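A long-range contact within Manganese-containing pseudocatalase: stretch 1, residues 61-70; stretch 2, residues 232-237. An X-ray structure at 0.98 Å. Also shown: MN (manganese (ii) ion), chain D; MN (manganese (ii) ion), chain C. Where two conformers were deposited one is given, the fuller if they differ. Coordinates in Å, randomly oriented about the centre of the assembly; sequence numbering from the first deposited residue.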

ATOM      1  N   ASP A  61      25.764  21.268   6.249  1.00  8.72           N
ATOM      2  CA  ASP A  61      26.787  20.333   6.677  1.00  8.90           C
ATOM      3  C   ASP A  61      26.215  19.352   7.682  1.00  7.92           C
ATOM      4  O   ASP A  61      26.485  18.145   7.638  1.00  7.94           O
ATOM      5  N   LEU A  62      25.414  19.859   8.608  1.00  7.81           N
ATOM      6  CA  LEU A  62      24.858  19.019   9.667  1.00  7.78           C
ATOM      7  C   LEU A  62      23.970  17.909   9.067  1.00  7.13           C
ATOM      8  O   LEU A  62      24.130  16.745   9.396  1.00  7.54           O
ATOM      9  N   ILE A  63      23.014  18.307   8.218  1.00  7.22           N
ATOM     10  CA  ILE A  63      22.084  17.313   7.664  1.00  6.97           C
ATOM     11  C   ILE A  63      22.815  16.351   6.743  1.00  6.75           C
ATOM     12  O   ILE A  63      22.579  15.136   6.772  1.00  7.13           O
ATOM     13  N   ALA A  64      23.709  16.864   5.879  1.00  7.07           N
ATOM     14  CA  ALA A  64      24.415  16.021   4.953  1.00  7.07           C
ATOM     15  C   ALA A  64      25.277  14.989   5.688  1.00  6.69           C
ATOM     16  O   ALA A  64      25.409  13.833   5.255  1.00  7.07           O
ATOM     17  N   ASN A  65      25.922  15.423   6.767  1.00  6.88           N
ATOM     18  CA  ASN A  65      26.808  14.556   7.520  1.00  6.85           C
ATOM     19  C   ASN A  65      26.040  13.522   8.359  1.00  6.60           C
ATOM     20  O   ASN A  65      26.414  12.357   8.401  1.00  7.05           O
ATOM     21  N   ILE A  66      24.968  13.954   9.035  1.00  6.88           N
ATOM     22  CA  ILE A  66      24.181  12.995   9.807  1.00  6.50           C
ATOM     23  C   ILE A  66      23.556  11.964   8.865  1.00  6.46           C
ATOM     24  O   ILE A  66      23.521  10.774   9.196  1.00  6.85           O
ATOM     25  N   ALA A  67      23.115  12.375   7.664  1.00  6.57           N
ATOM     26  CA  ALA A  67      22.616  11.404   6.702  1.00  6.47           C
ATOM     27  C   ALA A  67      23.652  10.290   6.482  1.00  6.47           C
ATOM     28  O   ALA A  67      23.326   9.106   6.378  1.00  7.26           O
ATOM     29  N   THR A  68      24.923  10.697   6.319  1.00  6.83           N
ATOM     30  CA  THR A  68      25.987   9.727   6.069  1.00  6.71           C
ATOM     31  C   THR A  68      26.146   8.766   7.238  1.00  6.60           C
ATOM     32  O   THR A  68      26.342   7.573   7.062  1.00  7.14           O
ATOM     33  N   GLU A  69      26.096   9.302   8.478  1.00  6.54           N
ATOM     34  CA  GLU A  69      26.170   8.423   9.631  1.00  6.50           C
ATOM     35  C   GLU A  69      25.020   7.382   9.597  1.00  6.34           C
ATOM     36  O   GLU A  69      25.221   6.209   9.930  1.00  6.53           O
ATOM     37  N   GLU A  70      23.805   7.824   9.225  1.00  6.31           N
ATOM     38  CA  GLU A  70      22.677   6.888   9.244  1.00  6.21           C
ATOM     39  C   GLU A  70      22.856   5.754   8.256  1.00  6.42           C
ATOM     40  O   GLU A  70      22.272   4.662   8.470  1.00  6.52           O
ATOM     41  N   ASN A 232      30.376  13.078  20.762  1.00  8.33           N
ATOM     42  CA  ASN A 232      31.070  13.048  19.486  1.00  8.14           C
ATOM     43  C   ASN A 232      30.142  13.175  18.308  1.00  7.72           C
ATOM     44  O   ASN A 232      29.222  12.359  18.115  1.00  9.18           O
ATOM     45  N   LEU A 233      30.406  14.151  17.453  1.00  7.61           N
ATOM     46  CA  LEU A 233      29.802  14.219  16.119  1.00  7.61           C
ATOM     47  C   LEU A 233      30.939  13.948  15.163  1.00  7.48           C
ATOM     48  O   LEU A 233      31.862  14.777  15.011  1.00  8.86           O
ATOM     49  N   TYR A 234      30.975  12.760  14.563  1.00  7.60           N
ATOM     50  CA  TYR A 234      32.020  12.369  13.625  1.00  7.55           C
ATOM     51  C   TYR A 234      31.750  13.014  12.275  1.00  7.50           C
ATOM     52  O   TYR A 234      30.608  12.979  11.785  1.00  8.22           O
ATOM     53  N   ARG A 235      32.805  13.514  11.653  1.00  7.75           N
ATOM     54  CA  ARG A 235      32.758  14.073  10.309  1.00  7.72           C
ATOM     55  C   ARG A 235      33.044  12.935   9.333  1.00  7.78           C
ATOM     56  O   ARG A 235      34.214  12.541   9.134  1.00  8.79           O
ATOM     57  N   PHE A 236      31.989  12.374   8.735  1.00  7.45           N
ATOM     58  CA  PHE A 236      32.079  11.209   7.874  1.00  7.56           C
ATOM     59  C   PHE A 236      32.378  11.655   6.419  1.00  7.45           C
ATOM     60  O   PHE A 236      31.596  11.442   5.509  1.00  7.51           O
ATOM     61  N   SER A 237      33.534  12.261   6.216  1.00  8.43           N
ATOM     62  CA  SER A 237      33.908  12.791   4.903  1.00  8.69           C
ATOM     63  C   SER A 237      35.412  12.982   4.817  1.00 10.11           C
ATOM     64  O   SER A 237      36.000  13.448   5.801  1.00 11.60           O
TER

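The helix of residues 61-70 and the strand of residues 232-235 cross almost at right angles, 89° between their directions, with their axes 8.9 Å apart at the closest approach. The contact buries 390 Å² in total and rests largely on Phe 236, Asn 65 and Leu 233.

Phe 236, just past the end of the strand, covers the most surface. Its CA-to-CB bond points toward the helix, and the m rotamer (chi1 -75°, chi2 -89°) sets the ring against the helix at Thr 68 and Glu 69. Glu 69 lies over one face: its CA sits 4.3 Å from the ring centroid and 23° off the ring normal, a CH-pi contact, while Glu 69 CB comes within 3.6 Å of Phe 236 CE2. Thr 68, whose CA-to-CB bond also points toward the other stretch, adopts the m rotamer and brings its CG2 to 3.7 Å from Phe 236 CB. Its hydroxyl turns back on the helix, where Thr 68 OG1 donates to Ala 64 O at 3.0 Å.

Asn 65 supplies the polar centre of the contact. Asn 65 CA is the nearest on the helix to Phe 236 CA, at 6.3 Å. The CA-to-CB bond runs sideways, but a t rotamer with chi2 of 66° carries the amide to the backbone of the other stretch, where both of its ends are used. Asn 65 ND2 donates to Tyr 234 O at 2.8 Å with a nearly straight angle of 172°, and Asn 65 OD1 accepts from Phe 236 N at 2.9 Å. The side chain thus spans the backbone on both sides of Arg 235, whose CA-to-CB bond points away from the helix, and satisfies two main-chain groups in a buried setting. OD1 also lies at the edge of the Phe 236 ring, near its plane.

Leu 233 provides a second apolar patch. From a sideways start its t,p rotamer (chi1 -170°, chi2 68°) brings the branched end closer to the helix. There Leu 233 CD2 meets Leu 62 CD1 at 3.9 Å, and Leu 233 CD1 lies 4.2 Å from Ile 66 CG1. Leu 62 has the same t,p combination; Ile 66 is m,t, and although its CA-to-CB bond points away, its end comes nearer to the strand.

Two waters extend the polar network. Water 1 donates to Asn 65 OD1 at 2.9 Å and to Phe 236 O at 2.8 Å, adding a water-mediated link beside the direct bond. Water 2 donates to Glu 69 OE1 at 2.8 Å and to Tyr 234 O at 3.0 Å, linking the extended Glu 69 side chain (t,t) to the carbonyl that also accepts from Asn 65.

The next helix residue, Glu 70, takes no part in this packing. Its carboxylate instead bridges the two manganese ions, OE2 binding MN of chain D and OE1 binding MN of chain C, each at 2.1 Å.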

ATOM      1  CB  ASP A  61      27.968  21.073   7.455  0.70  7.41           C
ATOM      2  CG  ASP A  61      28.972  21.804   6.515  0.70  8.54           C
ATOM      3  OD1 ASP A  61      28.755  21.840   5.263  0.70  9.60           O
ATOM      4  OD2 ASP A  61      29.967  22.321   7.092  0.70 10.71           O
ATOM      5  CB  LEU A  62      24.071  19.892  10.639  1.00  8.61           C
ATOM      6  CG  LEU A  62      23.588  19.170  11.837  1.00 10.04           C
ATOM      7  CD1 LEU A  62      24.708  18.656  12.709  1.00 13.11           C
ATOM      8  CD2 LEU A  62      22.646  20.066  12.639  1.00 12.06           C
ATOM      9  CB  ILE A  63      20.893  18.029   6.975  0.60  7.12           C
ATOM     10  CG1 ILE A  63      20.064  18.843   8.002  0.60  7.21           C
ATOM     11  CG2 ILE A  63      19.995  16.999   6.244  0.60  8.17           C
ATOM     12  CD1 ILE A  63      18.942  19.698   7.341  0.60  9.36           C
ATOM     13  CB  ALA A  64      25.257  16.847   3.994  1.00  7.98           C
ATOM     14  CB  ASN A  65      27.711  15.392   8.415  1.00  7.62           C
ATOM     15  CG  ASN A  65      28.720  14.549   9.122  1.00  7.76           C
ATOM     16  OD1 ASN A  65      29.612  13.963   8.488  1.00  8.82           O
ATOM     17  ND2 ASN A  65      28.600  14.443  10.430  1.00  8.54           N
ATOM     18  CB  ILE A  66      23.193  13.678  10.748  1.00  6.98           C
ATOM     19  CG1 ILE A  66      23.949  14.464  11.814  1.00  7.62           C
ATOM     20  CG2 ILE A  66      22.266  12.640  11.399  1.00  7.56           C
ATOM     21  CD1 ILE A  66      23.042  15.297  12.736  1.00  9.15           C
ATOM     22  CB  ALA A  67      22.314  12.071   5.372  1.00  7.36           C
ATOM     23  CB  THR A  68      27.295  10.451   5.745  1.00  7.20           C
ATOM     24  OG1 THR A  68      27.037  11.400   4.724  1.00  7.47           O
ATOM     25  CG2 THR A  68      28.355   9.478   5.274  1.00  7.92           C
ATOM     26  CB  GLU A  69      26.123   9.202  10.961  1.00  6.62           C
ATOM     27  CG  GLU A  69      26.259   8.223  12.111  1.00  6.95           C
ATOM     28  CD  GLU A  69      26.409   8.789  13.511  1.00  6.53           C
ATOM     29  OE1 GLU A  69      26.432  10.034  13.699  1.00  7.15           O
ATOM     30  OE2 GLU A  69      26.467   7.934  14.443  1.00  7.64           O
ATOM     31  CB  GLU A  70      21.350   7.615   8.983  1.00  6.52           C
ATOM     32  CG  GLU A  70      20.989   8.778   9.896  1.00  6.80           C
ATOM     33  CD  GLU A  70      20.754   8.475  11.376  1.00  7.50           C
ATOM     34  OE1 GLU A  70      21.151   7.437  11.832  1.00 11.33           O
ATOM     35  OE2 GLU A  70      20.249   9.380  12.074  1.00  8.94           O
ATOM     36  CB  ASN A 232      31.801  11.699  19.354  1.00  8.91           C
ATOM     37  CG  ASN A 232      32.891  11.521  20.376  1.00  9.58           C
ATOM     38  OD1 ASN A 232      33.308  12.485  21.025  1.00 10.99           O
ATOM     39  ND2 ASN A 232      33.342  10.272  20.522  1.00 10.76           N
ATOM     40  CB  LEU A 233      29.132  15.564  15.857  1.00  8.19           C
ATOM     41  CG  LEU A 233      28.284  15.621  14.597  1.00  8.37           C
ATOM     42  CD1 LEU A 233      27.024  14.737  14.719  1.00 10.30           C
ATOM     43  CD2 LEU A 233      27.875  17.053  14.304  1.00 10.45           C
ATOM     44  CB  TYR A 234      32.055  10.866  13.456  1.00  7.97           C
ATOM     45  CG  TYR A 234      32.270  10.094  14.734  1.00  8.05           C
ATOM     46  CD1 TYR A 234      31.190   9.621  15.489  1.00  9.38           C
ATOM     47  CD2 TYR A 234      33.531   9.854  15.231  1.00  8.55           C
ATOM     48  CE1 TYR A 234      31.375   8.966  16.680  1.00 10.32           C
ATOM     49  CE2 TYR A 234      33.744   9.203  16.410  1.00  9.53           C
ATOM     50  CZ  TYR A 234      32.675   8.773  17.183  1.00 10.18           C
ATOM     51  OH  TYR A 234      32.844   8.129  18.387  1.00 12.17           O
ATOM     52  CB  ARG A 235      33.759  15.225  10.169  1.00  8.27           C
ATOM     53  CG  ARG A 235      33.647  15.939   8.844  1.00  8.61           C
ATOM     54  CD  ARG A 235      34.666  17.095   8.701  1.00  9.68           C
ATOM     55  NE  ARG A 235      36.043  16.628   8.573  1.00 10.56           N
ATOM     56  CZ  ARG A 235      36.597  16.222   7.408  1.00 10.99           C
ATOM     57  NH1 ARG A 235      35.980  16.403   6.266  1.00 11.17           N
ATOM     58  NH2 ARG A 235      37.800  15.657   7.424  1.00 12.77           N
ATOM     59  CB  PHE A 236      30.783  10.395   7.909  1.00  7.90           C
ATOM     60  CG  PHE A 236      30.586   9.576   9.160  1.00  7.83           C
ATOM     61  CD1 PHE A 236      31.089   8.274   9.212  1.00  9.42           C
ATOM     62  CD2 PHE A 236      29.847  10.030  10.258  1.00  7.84           C
ATOM     63  CE1 PHE A 236      30.881   7.459  10.320  1.00 10.10           C
ATOM     64  CE2 PHE A 236      29.659   9.216  11.351  1.00  8.14           C
ATOM     65  CZ  PHE A 236      30.147   7.942  11.395  1.00  8.64           C
ATOM     66  CB  SER A 237      33.265  14.164   4.690  1.00  8.39           C
ATOM     67  OG  SER A 237      33.668  14.757   3.470  1.00  9.00           O
TER
HETATM   68 MN    MN D1304      19.792   9.445  14.142  1.00  7.11          MN
HETATM   69 MN    MN C1303      20.502   6.277  13.514  1.00  7.51          MN
HETATM   70  O   HOH W   1      29.300  13.050   5.712  0.50  7.86           O
HETATM   71  O   HOH W   2      28.497  11.856  13.546  1.00  9.40           O
HETATM   72  O   HOH W   3      18.919   7.607  13.359  0.25  7.17           O
HETATM   73  O   HOH W   4      20.247   5.733  15.665  0.25 11.64           O